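Local coordinates for alpha-1,6-mannanase (PDB 4V1S), which belongs to glycoside hydrolase family 76 and probably hydrolyses internal alpha-1,6 linkages of mannan in the gut symbiont Bacteroides thetaiotaomicron, at residues N115-T129 with T132-N145. Residues are numbered along the deposited sequence; the frame is centred on the assembly and turned at random.
Sequences NYWHPNYKGIAGYAT and TSAEKVPDRFYDEN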
loop_
_atom_site.group_PDB
_atom_site.type_symbol
_atom_site.label_atom_id
_atom_site.label_comp_id
_atom_site.label_asym_id
_atom_site.label_seq_id
_atom_site.Cartn_x
_atom_site.Cartn_y
_atom_site.Cartn_z
ATOM N N ASN A 115 6.363 3.916 17.891
ATOM C CA ASN A 115 6.305 2.736 18.764
ATOM C C ASN A 115 6.824 1.508 18.072
ATOM O O ASN A 115 7.244 0.575 18.742
ATOM C CB ASN A 115 4.922 2.466 19.276
ATOM C CG ASN A 115 4.434 3.556 20.205
ATOM O OD1 ASN A 115 5.157 4.011 21.088
ATOM N ND2 ASN A 115 3.191 3.964 20.022
ATOM N N TYR A 116 6.728 1.475 16.746
ATOM C CA TYR A 116 7.211 0.350 15.939
ATOM C C TYR A 116 8.640 0.525 15.409
ATOM O O TYR A 116 9.172 -0.375 14.746
ATOM C CB TYR A 116 6.269 0.128 14.756
ATOM C CG TYR A 116 4.836 -0.254 15.116
ATOM C CD1 TYR A 116 3.936 0.679 15.594
ATOM C CD2 TYR A 116 4.388 -1.551 14.989
ATOM C CE1 TYR A 116 2.638 0.352 15.884
ATOM C CE2 TYR A 116 3.070 -1.880 15.260
ATOM C CZ TYR A 116 2.219 -0.952 15.766
ATOM O OH TYR A 116 0.931 -1.317 16.076
ATOM N N TRP A 117 9.235 1.705 15.625
ATOM C CA TRP A 117 10.572 1.979 15.084
ATOM C C TRP A 117 11.643 1.418 15.984
ATOM O O TRP A 117 11.664 1.696 17.191
ATOM C CB TRP A 117 10.763 3.473 14.965
ATOM C CG TRP A 117 12.098 3.918 14.450
ATOM C CD1 TRP A 117 13.106 4.455 15.168
ATOM C CD2 TRP A 117 12.552 3.853 13.094
ATOM N NE1 TRP A 117 14.147 4.788 14.353
ATOM C CE2 TRP A 117 13.851 4.404 13.074
ATOM C CE3 TRP A 117 11.993 3.365 11.887
ATOM C CZ2 TRP A 117 14.579 4.563 11.907
ATOM C CZ3 TRP A 117 12.735 3.502 10.747
ATOM C CH2 TRP A 117 14.037 4.082 10.769
ATOM N N HIS A 118 12.572 0.689 15.373
ATOM C CA HIS A 118 13.759 0.240 16.068
ATOM C C HIS A 118 14.963 1.032 15.595
ATOM O O HIS A 118 15.290 0.980 14.439
ATOM C CB HIS A 118 13.998 -1.260 15.878
ATOM C CG HIS A 118 14.817 -1.872 16.965
ATOM N ND1 HIS A 118 16.127 -1.509 17.213
ATOM C CD2 HIS A 118 14.512 -2.814 17.889
ATOM C CE1 HIS A 118 16.585 -2.191 18.242
ATOM N NE2 HIS A 118 15.633 -3.007 18.656
ATOM N N PRO A 119 15.647 1.741 16.516
ATOM C CA PRO A 119 16.740 2.648 16.081
ATOM C C PRO A 119 18.036 1.931 15.735
ATOM O O PRO A 119 18.893 2.516 15.120
ATOM C CB PRO A 119 16.972 3.528 17.295
ATOM C CG PRO A 119 16.537 2.696 18.448
ATOM C CD PRO A 119 15.381 1.868 17.953
ATOM N N ASN A 120 18.171 0.671 16.132
ATOM C CA ASN A 120 19.411 -0.084 15.871
ATOM C C ASN A 120 19.255 -1.511 16.328
ATOM O O ASN A 120 19.470 -1.818 17.526
ATOM C CB ASN A 120 20.672 0.499 16.559
ATOM C CG ASN A 120 21.896 -0.392 16.320
ATOM O OD1 ASN A 120 21.856 -1.273 15.440
ATOM N ND2 ASN A 120 22.948 -0.203 17.073
ATOM N N TYR A 121 18.971 -2.395 15.375
ATOM C CA TYR A 121 19.048 -3.808 15.657
ATOM C C TYR A 121 20.054 -4.385 14.683
ATOM O O TYR A 121 19.933 -4.204 13.457
ATOM C CB TYR A 121 17.696 -4.499 15.586
ATOM C CG TYR A 121 17.781 -6.000 15.669
ATOM C CD1 TYR A 121 18.305 -6.651 16.810
ATOM C CD2 TYR A 121 17.438 -6.797 14.589
ATOM C CE1 TYR A 121 18.372 -8.035 16.886
ATOM C CE2 TYR A 121 17.517 -8.196 14.666
ATOM C CZ TYR A 121 18.025 -8.798 15.800
ATOM O OH TYR A 121 18.128 -10.181 15.912
ATOM N N LYS A 122 21.075 -5.048 15.257
ATOM C CA LYS A 122 22.153 -5.620 14.461
ATOM C C LYS A 122 22.700 -4.654 13.398
ATOM O O LYS A 122 23.008 -5.056 12.279
ATOM C CB LYS A 122 21.730 -6.993 13.867
ATOM C CG LYS A 122 21.945 -8.164 14.828
ATOM C CD LYS A 122 21.609 -9.545 14.271
ATOM C CE LYS A 122 22.122 -10.604 15.273
ATOM N NZ LYS A 122 21.687 -12.032 15.135
ATOM N N GLY A 123 22.833 -3.368 13.762
ATOM C CA GLY A 123 23.515 -2.379 12.958
ATOM C C GLY A 123 22.689 -1.444 12.099
ATOM O O GLY A 123 23.253 -0.560 11.407
ATOM N N ILE A 124 21.370 -1.640 12.089
ATOM C CA ILE A 124 20.533 -0.871 11.210
ATOM C C ILE A 124 19.151 -0.620 11.837
ATOM O O ILE A 124 18.579 -1.464 12.532
ATOM C CB ILE A 124 20.400 -1.494 9.789
ATOM C CG1 ILE A 124 19.826 -0.428 8.816
ATOM C CG2 ILE A 124 19.631 -2.814 9.853
ATOM C CD1 ILE A 124 19.817 -0.861 7.355
ATOM N N ALA A 125 18.673 0.590 11.624
ATOM C CA ALA A 125 17.345 1.027 12.064
ATOM C C ALA A 125 16.270 0.616 11.063
ATOM O O ALA A 125 16.533 0.523 9.862
ATOM C CB ALA A 125 17.342 2.552 12.188
ATOM N N GLY A 126 15.051 0.423 11.556
ATOM C CA GLY A 126 13.967 0.121 10.685
ATOM C C GLY A 126 12.728 -0.197 11.502
ATOM O O GLY A 126 12.804 -0.477 12.706
ATOM N N TYR A 127 11.570 -0.132 10.853
ATOM C CA TYR A 127 10.323 -0.474 11.527
ATOM C C TYR A 127 10.175 -2.005 11.706
ATOM O O TYR A 127 10.578 -2.762 10.852
ATOM C CB TYR A 127 9.114 0.029 10.733
ATOM C CG TYR A 127 8.915 1.532 10.773
ATOM C CD1 TYR A 127 8.356 2.159 11.891
ATOM C CD2 TYR A 127 9.318 2.336 9.715
ATOM C CE1 TYR A 127 8.241 3.556 11.958
ATOM C CE2 TYR A 127 9.160 3.720 9.761
ATOM C CZ TYR A 127 8.615 4.331 10.890
ATOM O OH TYR A 127 8.478 5.705 10.914
ATOM N N ALA A 128 9.584 -2.372 12.838
ATOM C CA ALA A 128 9.192 -3.751 13.204
ATOM C C ALA A 128 7.712 -3.988 12.967
ATOM O O ALA A 128 6.906 -3.036 12.890
ATOM C CB ALA A 128 9.577 -4.040 14.641
ATOM N N THR A 129 7.356 -5.274 12.921
ATOM C CA THR A 129 5.998 -5.659 12.673
ATOM C C THR A 129 5.094 -5.377 13.884
ATOM O O THR A 129 3.894 -5.146 13.735
ATOM C CB THR A 129 5.906 -7.133 12.260
ATOM O OG1 THR A 129 4.686 -7.343 11.545
ATOM C CG2 THR A 129 6.075 -8.075 13.430
ATOM N N THR A 132 8.175 -2.088 19.411
ATOM C CA THR A 132 9.512 -2.482 19.825
ATOM C C THR A 132 10.212 -1.269 20.423
ATOM O O THR A 132 9.644 -0.189 20.533
ATOM C CB THR A 132 10.292 -3.067 18.614
ATOM O OG1 THR A 132 11.462 -3.767 19.048
ATOM C CG2 THR A 132 10.654 -1.996 17.617
ATOM N N SER A 133 11.425 -1.491 20.877
ATOM C CA SER A 133 12.283 -0.420 21.388
ATOM C C SER A 133 13.717 -0.877 21.313
ATOM O O SER A 133 14.012 -2.051 21.061
ATOM C CB SER A 133 11.905 -0.057 22.827
ATOM O OG SER A 133 12.001 -1.173 23.688
ATOM N N ALA A 134 14.623 0.064 21.572
ATOM C CA ALA A 134 16.057 -0.165 21.375
ATOM C C ALA A 134 16.651 -1.378 22.079
ATOM O O ALA A 134 17.687 -1.906 21.627
ATOM C CB ALA A 134 16.831 1.054 21.800
ATOM N N GLU A 135 16.054 -1.768 23.197
ATOM C CA GLU A 135 16.552 -2.898 24.012
ATOM C C GLU A 135 15.875 -4.256 23.738
ATOM O O GLU A 135 16.164 -5.254 24.403
ATOM C CB GLU A 135 16.487 -2.548 25.509
ATOM C CG GLU A 135 15.188 -2.905 26.230
ATOM C CD GLU A 135 13.998 -1.996 25.899
ATOM O OE1 GLU A 135 14.150 -1.061 25.082
ATOM O OE2 GLU A 135 12.892 -2.214 26.477
ATOM N N LYS A 136 15.043 -4.315 22.702
ATOM C CA LYS A 136 14.303 -5.539 22.350
ATOM C C LYS A 136 14.723 -6.021 20.968
ATOM O O LYS A 136 15.192 -5.239 20.156
ATOM C CB LYS A 136 12.809 -5.268 22.325
ATOM C CG LYS A 136 12.220 -5.053 23.695
ATOM C CD LYS A 136 10.849 -4.398 23.589
ATOM C CE LYS A 136 9.728 -5.407 23.698
ATOM N NZ LYS A 136 9.276 -5.953 22.388
ATOM N N VAL A 137 14.563 -7.312 20.746
ATOM C CA VAL A 137 14.846 -7.924 19.471
ATOM C C VAL A 137 13.549 -7.790 18.660
ATOM O O VAL A 137 12.486 -8.303 19.080
ATOM C CB VAL A 137 15.214 -9.403 19.633
ATOM C CG1 VAL A 137 15.299 -10.101 18.276
ATOM C CG2 VAL A 137 16.540 -9.536 20.375
ATOM N N PRO A 138 13.624 -7.131 17.493
ATOM C CA PRO A 138 12.453 -6.920 16.666
ATOM C C PRO A 138 12.328 -7.956 15.555
ATOM O O PRO A 138 13.313 -8.611 15.205
ATOM C CB PRO A 138 12.726 -5.545 16.053
ATOM C CG PRO A 138 14.226 -5.615 15.794
ATOM C CD PRO A 138 14.782 -6.380 16.975
ATOM N N ASP A 139 11.120 -8.099 15.037
ATOM C CA ASP A 139 10.814 -8.962 13.896
ATOM C C ASP A 139 10.534 -8.002 12.759
ATOM O O ASP A 139 9.492 -7.336 12.744
ATOM C CB ASP A 139 9.605 -9.849 14.222
ATOM C CG ASP A 139 9.452 -11.054 13.300
ATOM O OD1 ASP A 139 10.380 -11.409 12.523
ATOM O OD2 ASP A 139 8.366 -11.695 13.373
ATOM N N ARG A 140 11.491 -7.898 11.827
ATOM C CA ARG A 140 11.398 -6.859 10.782
ATOM C C ARG A 140 11.301 -7.431 9.380
ATOM O O ARG A 140 11.859 -8.514 9.114
ATOM C CB ARG A 140 12.548 -5.871 10.882
ATOM C CG ARG A 140 12.679 -5.238 12.263
ATOM C CD ARG A 140 13.611 -4.058 12.287
ATOM N NE ARG A 140 15.004 -4.475 12.072
ATOM C CZ ARG A 140 16.053 -3.665 12.224
ATOM N NH1 ARG A 140 15.883 -2.416 12.598
ATOM N NH2 ARG A 140 17.287 -4.112 12.039
ATOM N N PHE A 141 10.526 -6.722 8.547
ATOM C CA PHE A 141 10.149 -7.126 7.194
ATOM C C PHE A 141 10.493 -6.046 6.210
ATOM O O PHE A 141 10.187 -4.880 6.430
ATOM C CB PHE A 141 8.643 -7.435 7.161
ATOM C CG PHE A 141 8.279 -8.611 8.035
ATOM C CD1 PHE A 141 8.170 -8.450 9.429
ATOM C CD2 PHE A 141 8.119 -9.859 7.501
ATOM C CE1 PHE A 141 7.846 -9.513 10.244
ATOM C CE2 PHE A 141 7.827 -10.944 8.325
ATOM C CZ PHE A 141 7.716 -10.764 9.691
ATOM N N TYR A 142 11.132 -6.441 5.117
ATOM C CA TYR A 142 11.603 -5.452 4.164
ATOM C C TYR A 142 10.404 -4.841 3.430
ATOM O O TYR A 142 10.444 -3.661 3.103
ATOM C CB TYR A 142 12.656 -6.043 3.212
ATOM C CG TYR A 142 13.884 -6.533 3.945
ATOM C CD1 TYR A 142 14.799 -5.640 4.467
ATOM C CD2 TYR A 142 14.110 -7.889 4.165
ATOM C CE1 TYR A 142 15.932 -6.083 5.162
ATOM C CE2 TYR A 142 15.237 -8.324 4.864
ATOM C CZ TYR A 142 16.148 -7.406 5.351
ATOM O OH TYR A 142 17.282 -7.807 6.038
ATOM N N ASP A 143 9.342 -5.618 3.216
ATOM C CA ASP A 143 8.145 -5.080 2.591
ATOM C C ASP A 143 7.420 -4.060 3.477
ATOM O O ASP A 143 7.081 -2.979 3.007
ATOM C CB ASP A 143 7.195 -6.163 2.054
ATOM C CG ASP A 143 6.652 -7.082 3.130
ATOM O OD1 ASP A 143 7.263 -7.184 4.213
ATOM O OD2 ASP A 143 5.610 -7.742 2.888
ATOM N N GLU A 144 7.242 -4.382 4.762
ATOM C CA GLU A 144 6.541 -3.473 5.670
ATOM C C GLU A 144 7.230 -2.105 5.666
ATOM O O GLU A 144 6.569 -1.065 5.708
ATOM C CB GLU A 144 6.493 -4.018 7.101
ATOM C CG GLU A 144 5.574 -5.200 7.258
ATOM C CD GLU A 144 5.566 -5.800 8.654
ATOM O OE1 GLU A 144 6.428 -5.434 9.487
ATOM O OE2 GLU A 144 4.703 -6.710 8.896
ATOM N N ASN A 145 8.560 -2.122 5.633
ATOM C CA ASN A 145 9.313 -0.875 5.596
ATOM C C ASN A 145 9.067 -0.060 4.331
ATOM O O ASN A 145 9.020 1.169 4.394
ATOM C CB ASN A 145 10.818 -1.096 5.890
ATOM C CG ASN A 145 11.063 -1.155 7.390
ATOM O OD1 ASN A 145 11.385 -0.155 8.008
ATOM N ND2 ASN A 145 10.794 -2.308 7.991
HETATM O O HOH W 1 19.501 -0.764 20.014
HETATM O O HOH W 2 8.983 -4.737 9.662
#
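A two-stranded antiparallel hairpin, 117-121 with 124-127, is crossed on one side by the loop 132-141, which then leads into the helix 142-159; R140 of the loop and N145 of the helix bond to the hairpin backbone, H118 reaches from the hairpin to the loop, and Y121 offers a ring face to P138. R140 grips the hairpin end-on: NH1 and NH2 both donate to I124 O, at 2.9 and 3.0 Å. The acceptor lies in the guanidinium plane, but NH2 sits above the carbonyl plane, and Y121 N donates to the same oxygen across the turn. Y121 CB covers one guanidinium face, while NE of R140 is salt-bridged to E191. A leucine in place of R140 would probably leave I124 O with Y121 N as its one donor here and E191 without its charge partner.

Further along, P138 CD lies over a face of the Y121 ring, 3.5 Å from its centroid and 20° off the normal, a CH-pi contact. H118, with CG anti to the backbone N (chi1 -156°), extends across the loop, where NE2 donates to K136 O at 2.7 Å, nearly in the ring plane. Its ND1 accepts from N120 N, so both ring nitrogens are engaged and the ring's rotation is fixed.

At the helix start, the N145 amide pairs with the Y127 backbone: N145 OD1 accepts from Y127 N at 2.9 Å, in the carbonyl plane and on a lone pair, and ND2 returns a bond to Y127 O with an N-H...O angle of 166°. T129 OG1 donates to the syn lone pair of E144 OE2 at 2.7 Å. Backbone groups of I124 and Y127 thus find side-chain partners, which implies that hairpin, loop and helix start are joined by directional polar bonds as well as by packing.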